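Local coordinates for hypothetical protein TM1631 (Thermotoga maritima, PDB 1VPQ) that is of unknown function but belongs to the DUF72 family, whose members adopt a TIM-barrel fold, at residues 122-127 / 176-181. Residues are numbered along the deposited sequence; the frame is centred on the assembly and turned at random. Where two conformers were deposited one is given.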
loop_
_atom_site.group_PDB
_atom_site.type_symbol
_atom_site.label_atom_id
_atom_site.label_comp_id
_atom_site.label_asym_id
_atom_site.label_seq_id
_atom_site.Cartn_x
_atom_site.Cartn_y
_atom_site.Cartn_z
ATOM N N MET A 122 -4.304 5.159 7.002
ATOM C CA MET A 122 -3.317 4.150 7.403
ATOM C C MET A 122 -1.909 4.522 6.939
ATOM O O MET A 122 -1.733 5.120 5.875
ATOM C CB MET A 122 -3.707 2.788 6.815
ATOM C CG MET A 122 -2.876 1.582 7.263
ATOM S SD MET A 122 -3.310 0.905 8.869
ATOM C CE MET A 122 -5.053 0.526 8.740
ATOM N N THR A 123 -0.915 4.167 7.755
ATOM C CA THR A 123 0.494 4.298 7.377
ATOM C C THR A 123 1.075 2.913 7.107
ATOM O O THR A 123 0.830 1.975 7.854
ATOM C CB THR A 123 1.310 5.046 8.453
ATOM O OG1 THR A 123 0.830 6.390 8.543
ATOM C CG2 THR A 123 2.799 5.090 8.102
ATOM N N LEU A 124 1.837 2.797 6.024
ATOM C CA LEU A 124 2.354 1.508 5.570
ATOM C C LEU A 124 3.855 1.415 5.765
ATOM O O LEU A 124 4.611 2.273 5.283
ATOM C CB LEU A 124 2.027 1.290 4.093
ATOM C CG LEU A 124 2.576 0.016 3.441
ATOM C CD1 LEU A 124 1.883 -1.238 3.979
ATOM C CD2 LEU A 124 2.446 0.085 1.931
ATOM N N ALA A 125 4.280 0.360 6.457
ATOM C CA ALA A 125 5.690 0.014 6.555
ATOM C C ALA A 125 5.927 -1.267 5.778
ATOM O O ALA A 125 5.593 -2.359 6.252
ATOM C CB ALA A 125 6.097 -0.153 8.020
ATOM N N GLN A 126 6.485 -1.125 4.577
ATOM C CA GLN A 126 6.770 -2.266 3.700
ATOM C C GLN A 126 8.269 -2.556 3.685
ATOM O O GLN A 126 9.070 -1.714 3.294
ATOM C CB GLN A 126 6.233 -2.013 2.282
ATOM C CG GLN A 126 6.702 -2.994 1.200
ATOM C CD GLN A 126 7.937 -2.507 0.446
ATOM O OE1 GLN A 126 7.935 -1.413 -0.124
ATOM N NE2 GLN A 126 8.998 -3.319 0.436
ATOM N N PHE A 127 8.623 -3.772 4.091
ATOM C CA PHE A 127 10.009 -4.167 4.282
ATOM C C PHE A 127 10.535 -4.982 3.115
ATOM O O PHE A 127 9.797 -5.760 2.522
ATOM C CB PHE A 127 10.122 -4.960 5.576
ATOM C CG PHE A 127 9.920 -4.120 6.795
ATOM C CD1 PHE A 127 8.646 -3.888 7.284
ATOM C CD2 PHE A 127 11.006 -3.530 7.433
ATOM C CE1 PHE A 127 8.453 -3.093 8.395
ATOM C CE2 PHE A 127 10.825 -2.740 8.545
ATOM C CZ PHE A 127 9.551 -2.519 9.032
ATOM N N THR A 176 -1.770 -3.670 11.761
ATOM C CA THR A 176 -2.574 -4.265 10.707
ATOM C C THR A 176 -1.668 -5.034 9.728
ATOM O O THR A 176 -0.643 -4.525 9.261
ATOM C CB THR A 176 -3.403 -3.177 9.979
ATOM O OG1 THR A 176 -4.366 -2.619 10.891
ATOM C CG2 THR A 176 -4.120 -3.735 8.750
ATOM N N PHE A 177 -2.060 -6.272 9.444
ATOM C CA PHE A 177 -1.319 -7.149 8.549
ATOM C C PHE A 177 -1.646 -6.858 7.077
ATOM O O PHE A 177 -2.815 -6.852 6.679
ATOM C CB PHE A 177 -1.626 -8.618 8.878
ATOM C CG PHE A 177 -1.000 -9.583 7.922
ATOM C CD1 PHE A 177 0.376 -9.772 7.910
ATOM C CD2 PHE A 177 -1.777 -10.281 7.013
ATOM C CE1 PHE A 177 0.961 -10.649 7.025
ATOM C CE2 PHE A 177 -1.200 -11.156 6.124
ATOM C CZ PHE A 177 0.168 -11.336 6.121
ATOM N N VAL A 178 -0.608 -6.611 6.276
ATOM C CA VAL A 178 -0.775 -6.414 4.842
ATOM C C VAL A 178 -0.857 -7.754 4.122
ATOM O O VAL A 178 0.133 -8.479 4.018
ATOM C CB VAL A 178 0.367 -5.589 4.251
ATOM C CG1 VAL A 178 0.229 -5.477 2.731
ATOM C CG2 VAL A 178 0.367 -4.204 4.870
ATOM N N VAL A 179 -2.047 -8.078 3.631
ATOM C CA VAL A 179 -2.256 -9.299 2.854
ATOM C C VAL A 179 -1.741 -9.030 1.442
ATOM O O VAL A 179 -2.246 -8.151 0.753
ATOM C CB VAL A 179 -3.738 -9.710 2.783
ATOM C CG1 VAL A 179 -3.898 -10.979 1.938
ATOM C CG2 VAL A 179 -4.322 -9.905 4.182
ATOM N N VAL A 180 -0.746 -9.801 1.020
ATOM C CA VAL A 180 -0.044 -9.518 -0.228
ATOM C C VAL A 180 -0.261 -10.610 -1.267
ATOM O O VAL A 180 -0.197 -11.805 -0.955
ATOM C CB VAL A 180 1.474 -9.412 -0.018
ATOM C CG1 VAL A 180 2.178 -9.033 -1.322
ATOM C CG2 VAL A 180 1.799 -8.409 1.029
ATOM N N ASP A 181 -0.509 -10.187 -2.508
ATOM C CA ASP A 181 -0.332 -11.065 -3.652
ATOM C C ASP A 181 0.890 -10.619 -4.460
ATOM O O ASP A 181 0.951 -9.494 -4.964
ATOM C CB ASP A 181 -1.568 -11.144 -4.544
ATOM C CG ASP A 181 -1.513 -12.339 -5.480
ATOM O OD1 ASP A 181 -1.710 -13.478 -5.001
ATOM O OD2 ASP A 181 -1.237 -12.140 -6.684
#
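Leu-124 and Val-178 meet methyl to methyl inside the barrel, CD1 of Leu-124 lying 3.4 Å from CG2 of Val-178, tighter than ordinary van der Waals contact. The two side chains cross at about a right angle, and one methyl of each makes the contact. With CG of Leu-124 anti to the backbone N (chi1 176°), the chain extends far enough for CD1 to reach across, although the residue's CB does not itself face the other strand. Val-178 points its CB toward 122-127 and offers the branch beside its own backbone N. One layer along, Met-122 and Thr-176 both turn their CB atoms toward each other. Bends at chi2 and chi3 curl the methionine and bring its terminal methyl over the threonine hydroxyl. CE of Met-122 is 3.9 Å from OG1 of Thr-176, with SD slightly farther off. That hydroxyl is buried but satisfied, being hydrogen-bonded to Thr-197 OG1. The backbones stay well apart, 8.5 Å between CA of Leu-124 and CA of Val-178, because strand 152-155 runs between them in the sheet. Its Ala-153 touches Met-122 and its Glu-155 touches Val-178, while Arg-203 of strand 199-204 packs on both Leu-124 and Val-178. A sulfate, probably picked up from the crystallisation solution, lies about 6 Å from the Leu-124 side chain; such ions often settle in pockets, though this one proves no binding site. Such layered meetings of inward-pointing residues from next-but-one parallel strands form the interior of a TIM barrel, the fold of the DUF72 family.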